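Local coordinates for protein dihydrodipicolinate synthase (PDB 3DZ1) that probably catalyses the formation of 4-hydroxy-tetrahydrodipicolinate for lysine biosynthesis, as a TIM-barrel member of the DapA family, at residues G42-G50 with S76-S84. Numbering follows the deposited sequence.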
ATOM      1  N   GLY A  42     -22.422 -11.245  31.502  1.00 11.60           N
ATOM      2  CA  GLY A  42     -22.265  -9.831  31.805  1.00 11.86           C
ATOM      3  C   GLY A  42     -21.918  -8.861  30.687  1.00 12.62           C
ATOM      4  O   GLY A  42     -21.560  -7.715  30.967  1.00 11.12           O
ATOM      5  N   CYS A  43     -22.005  -9.294  29.433  1.00  8.68           N
ATOM      6  CA  CYS A  43     -21.709  -8.401  28.312  1.00  9.15           C
ATOM      7  C   CYS A  43     -22.809  -7.344  28.212  1.00  9.13           C
ATOM      8  O   CYS A  43     -23.985  -7.649  28.415  1.00  9.74           O
ATOM      9  CB  CYS A  43     -21.635  -9.187  27.000  1.00  7.43           C
ATOM     10  SG  CYS A  43     -20.165 -10.227  26.824  1.00 11.39           S
ATOM     11  N   GLU A  44     -22.427  -6.104  27.908  1.00  8.28           N
ATOM     12  CA  GLU A  44     -23.391  -5.019  27.785  1.00  7.91           C
ATOM     13  C   GLU A  44     -23.945  -4.930  26.369  1.00  8.84           C
ATOM     14  O   GLU A  44     -25.011  -4.355  26.137  1.00  9.52           O
ATOM     15  CB  GLU A  44     -22.743  -3.680  28.163  1.00 12.06           C
ATOM     16  CG  GLU A  44     -23.663  -2.479  27.961  1.00 18.31           C
ATOM     17  CD  GLU A  44     -23.235  -1.255  28.754  1.00 23.99           C
ATOM     18  OE1 GLU A  44     -23.055  -1.387  29.990  1.00 26.40           O
ATOM     19  OE2 GLU A  44     -23.089  -0.161  28.151  1.00 22.46           O
ATOM     20  N   GLY A  45     -23.220  -5.502  25.417  1.00  9.21           N
ATOM     21  CA  GLY A  45     -23.678  -5.446  24.044  1.00  9.05           C
ATOM     22  C   GLY A  45     -23.006  -6.450  23.141  1.00  9.20           C
ATOM     23  O   GLY A  45     -22.112  -7.189  23.562  1.00  8.15           O
ATOM     24  N   VAL A  46     -23.448  -6.471  21.888  1.00  7.85           N
ATOM     25  CA  VAL A  46     -22.906  -7.389  20.902  1.00  7.82           C
ATOM     26  C   VAL A  46     -22.782  -6.662  19.569  1.00  7.44           C
ATOM     27  O   VAL A  46     -23.680  -5.917  19.180  1.00  8.12           O
ATOM     28  CB  VAL A  46     -23.838  -8.619  20.716  1.00  9.45           C
ATOM     29  CG1 VAL A  46     -23.178  -9.651  19.802  1.00 10.20           C
ATOM     30  CG2 VAL A  46     -24.163  -9.241  22.072  1.00  9.34           C
ATOM     31  N   THR A  47     -21.662  -6.867  18.884  1.00  6.52           N
ATOM     32  CA  THR A  47     -21.450  -6.256  17.577  1.00  8.24           C
ATOM     33  C   THR A  47     -21.528  -7.401  16.574  1.00  8.51           C
ATOM     34  O   THR A  47     -20.908  -8.448  16.771  1.00  7.12           O
ATOM     35  CB  THR A  47     -20.083  -5.551  17.517  1.00  8.09           C
ATOM     36  OG1 THR A  47     -20.067  -4.493  18.486  1.00 10.23           O
ATOM     37  CG2 THR A  47     -19.841  -4.951  16.128  1.00  8.54           C
ATOM     38  N   VAL A  48     -22.307  -7.215  15.512  1.00  8.37           N
ATOM     39  CA  VAL A  48     -22.483  -8.270  14.524  1.00  9.46           C
ATOM     40  C   VAL A  48     -22.113  -7.879  13.098  1.00 10.18           C
ATOM     41  O   VAL A  48     -21.987  -6.698  12.773  1.00 12.16           O
ATOM     42  CB  VAL A  48     -23.943  -8.785  14.526  1.00  7.52           C
ATOM     43  CG1 VAL A  48     -24.298  -9.320  15.898  1.00 10.35           C
ATOM     44  CG2 VAL A  48     -24.895  -7.671  14.139  1.00  7.96           C
ATOM     45  N   LEU A  49     -21.954  -8.899  12.257  1.00 11.37           N
ATOM     46  CA  LEU A  49     -21.588  -8.728  10.857  1.00 12.88           C
ATOM     47  C   LEU A  49     -20.181  -8.161  10.729  1.00 14.44           C
ATOM     48  O   LEU A  49     -19.322  -8.437  11.564  1.00 14.45           O
ATOM     49  CB  LEU A  49     -22.609  -7.838  10.134  1.00 13.59           C
ATOM     50  CG  LEU A  49     -24.022  -8.442  10.087  1.00 14.96           C
ATOM     51  CD1 LEU A  49     -24.945  -7.555   9.272  1.00 14.08           C
ATOM     52  CD2 LEU A  49     -23.957  -9.835   9.477  1.00 16.84           C
ATOM     53  N   GLY A  50     -19.937  -7.371   9.691  1.00 15.35           N
ATOM     54  CA  GLY A  50     -18.604  -6.831   9.502  1.00 17.53           C
ATOM     55  C   GLY A  50     -17.623  -7.944   9.163  1.00 19.57           C
ATOM     56  O   GLY A  50     -18.018  -9.098   8.974  1.00 20.46           O
ATOM     57  N   SER A  76     -31.949  -7.802  26.184  1.00 19.73           N
ATOM     58  CA  SER A  76     -31.406  -6.997  27.279  1.00 19.39           C
ATOM     59  C   SER A  76     -30.058  -6.343  26.986  1.00 17.86           C
ATOM     60  O   SER A  76     -29.440  -5.763  27.882  1.00 18.12           O
ATOM     61  CB  SER A  76     -31.270  -7.856  28.539  1.00 18.88           C
ATOM     62  OG  SER A  76     -30.307  -8.881  28.344  1.00 22.15           O
HETATM   63  N   MSE A  77     -29.597  -6.436  25.741  1.00 17.62           N
HETATM   64  CA  MSE A  77     -28.315  -5.849  25.365  1.00 16.34           C
HETATM   65  C   MSE A  77     -28.431  -4.973  24.123  1.00 14.69           C
HETATM   66  O   MSE A  77     -29.347  -5.131  23.319  1.00 13.86           O
HETATM   67  CB  MSE A  77     -27.288  -6.949  25.091  1.00 16.62           C
HETATM   68  CG  MSE A  77     -26.991  -7.848  26.269  1.00 17.63           C
HETATM   69 SE   MSE A  77     -25.661  -9.169  25.800  1.00 22.59          SE
HETATM   70  CE  MSE A  77     -26.720 -10.242  24.584  1.00 15.03           C
ATOM     71  N   GLN A  78     -27.487  -4.053  23.971  1.00 14.62           N
ATOM     72  CA  GLN A  78     -27.474  -3.169  22.818  1.00 13.58           C
ATOM     73  C   GLN A  78     -26.688  -3.867  21.709  1.00 12.46           C
ATOM     74  O   GLN A  78     -25.551  -4.286  21.920  1.00 13.39           O
ATOM     75  CB  GLN A  78     -26.809  -1.840  23.191  1.00 15.64           C
ATOM     76  CG  GLN A  78     -27.490  -1.118  24.351  1.00 21.41           C
ATOM     77  CD  GLN A  78     -26.800   0.181  24.729  1.00 25.19           C
ATOM     78  OE1 GLN A  78     -25.619   0.194  25.104  1.00 28.07           O
ATOM     79  NE2 GLN A  78     -27.539   1.288  24.646  1.00 26.64           N
ATOM     80  N   VAL A  79     -27.298  -4.009  20.536  1.00 10.48           N
ATOM     81  CA  VAL A  79     -26.628  -4.663  19.414  1.00 11.37           C
ATOM     82  C   VAL A  79     -26.205  -3.656  18.352  1.00  9.88           C
ATOM     83  O   VAL A  79     -27.009  -2.858  17.871  1.00 10.44           O
ATOM     84  CB  VAL A  79     -27.534  -5.739  18.765  1.00  9.38           C
ATOM     85  CG1 VAL A  79     -26.891  -6.280  17.498  1.00  9.79           C
ATOM     86  CG2 VAL A  79     -27.757  -6.873  19.748  1.00  8.53           C
ATOM     87  N   ILE A  80     -24.927  -3.708  17.994  1.00 10.82           N
ATOM     88  CA  ILE A  80     -24.360  -2.809  16.997  1.00  9.50           C
ATOM     89  C   ILE A  80     -24.112  -3.587  15.711  1.00  9.87           C
ATOM     90  O   ILE A  80     -23.473  -4.634  15.725  1.00  8.96           O
ATOM     91  CB  ILE A  80     -23.034  -2.224  17.509  1.00  9.37           C
ATOM     92  CG1 ILE A  80     -23.292  -1.423  18.784  1.00 10.58           C
ATOM     93  CG2 ILE A  80     -22.398  -1.341  16.444  1.00 11.93           C
ATOM     94  CD1 ILE A  80     -22.043  -1.101  19.558  1.00 11.08           C
ATOM     95  N   VAL A  81     -24.620  -3.077  14.597  1.00  9.17           N
ATOM     96  CA  VAL A  81     -24.441  -3.759  13.324  1.00  8.19           C
ATOM     97  C   VAL A  81     -23.403  -3.043  12.465  1.00  6.93           C
ATOM     98  O   VAL A  81     -23.483  -1.830  12.259  1.00  5.48           O
ATOM     99  CB  VAL A  81     -25.771  -3.840  12.546  1.00 10.14           C
ATOM    100  CG1 VAL A  81     -25.572  -4.626  11.248  1.00  8.35           C
ATOM    101  CG2 VAL A  81     -26.844  -4.494  13.415  1.00 11.18           C
ATOM    102  N   GLY A  82     -22.414  -3.792  11.991  1.00  8.17           N
ATOM    103  CA  GLY A  82     -21.398  -3.198  11.143  1.00  8.11           C
ATOM    104  C   GLY A  82     -22.049  -2.938   9.799  1.00 10.54           C
ATOM    105  O   GLY A  82     -22.659  -3.842   9.232  1.00 10.29           O
ATOM    106  N   VAL A  83     -21.952  -1.711   9.297  1.00 10.90           N
ATOM    107  CA  VAL A  83     -22.558  -1.386   8.009  1.00 10.96           C
ATOM    108  C   VAL A  83     -21.548  -0.898   6.979  1.00 10.74           C
ATOM    109  O   VAL A  83     -21.933  -0.429   5.913  1.00 11.94           O
ATOM    110  CB  VAL A  83     -23.674  -0.321   8.151  1.00 11.49           C
ATOM    111  CG1 VAL A  83     -24.781  -0.846   9.046  1.00 11.35           C
ATOM    112  CG2 VAL A  83     -23.104   0.968   8.707  1.00 10.40           C
ATOM    113  N   SER A  84     -20.261  -1.008   7.296  1.00 10.05           N
ATOM    114  CA  SER A  84     -19.216  -0.589   6.365  1.00 12.11           C
ATOM    115  C   SER A  84     -19.489  -1.277   5.030  1.00 12.98           C
ATOM    116  O   SER A  84     -19.773  -2.474   4.989  1.00 12.87           O
ATOM    117  CB  SER A  84     -17.839  -0.988   6.896  1.00 12.72           C
ATOM    118  OG  SER A  84     -17.599  -0.396   8.163  1.00 15.18           O
TER
HETATM  119  O   HOH W   1     -27.041  -3.295  27.779  1.00 18.19           O
HETATM  120  O   HOH W   2     -21.607  -5.763   7.575  1.00 13.86           O
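V46 and V48 sit opposite V79 and V81 in two neighbouring parallel strands, 45-48 and 78-82, whose axes come within 4.6 Å and diverge by only 16°. V46 uses both backbone groups: its N donates to Q78 O at 3.0 Å, and its O accepts from I80 N. V48 repeats the pattern two residues on, with V48 N to I80 O at 2.8 Å and G82 N to V48 O. At the N-terminal end of the pairing, Q78 N makes a weak, longer bond to E44 O. Beyond V48 the direct bonding stops, and a water bridges the two segments, accepting from G50 N and donating to G82 O.

On the valine side, the selenomethionine M77 reaches across next to V46. Its chain bends at chi3 (-70°), which lets CE lie 3.7 Å from V46 CG2, while SE rests against C43 O. V48 CG2 meets V81 CG2 at 3.8 Å, the two side chains crossing at a slant; L49 instead runs alongside V81, CD1 3.6 Å from V81 CG1. The other face carries T47 and I80. T47 OG1, anti to its carbonyl carbon (chi1 -62°), packs 3.9 Å from I80 CB and is buried without a hydrogen-bonding partner in the model. Toward the N-terminal end, E44 and Q78 run side by side, with E44 OE2 accepting from A10 N.

This is a beta-alpha-beta unit of the TIM barrel: helix 60-73 links the strands and covers the valine side, F70 touching V48 and I71 touching V79, with helix 88-101 reaching L49 and V81. T47 and I80 face the barrel interior, T47 beside M217, a predicted pyruvate-binding residue, and I80 against F13 of strand 11-15, which pairs with the edge of 45-48 not taken by 78-82.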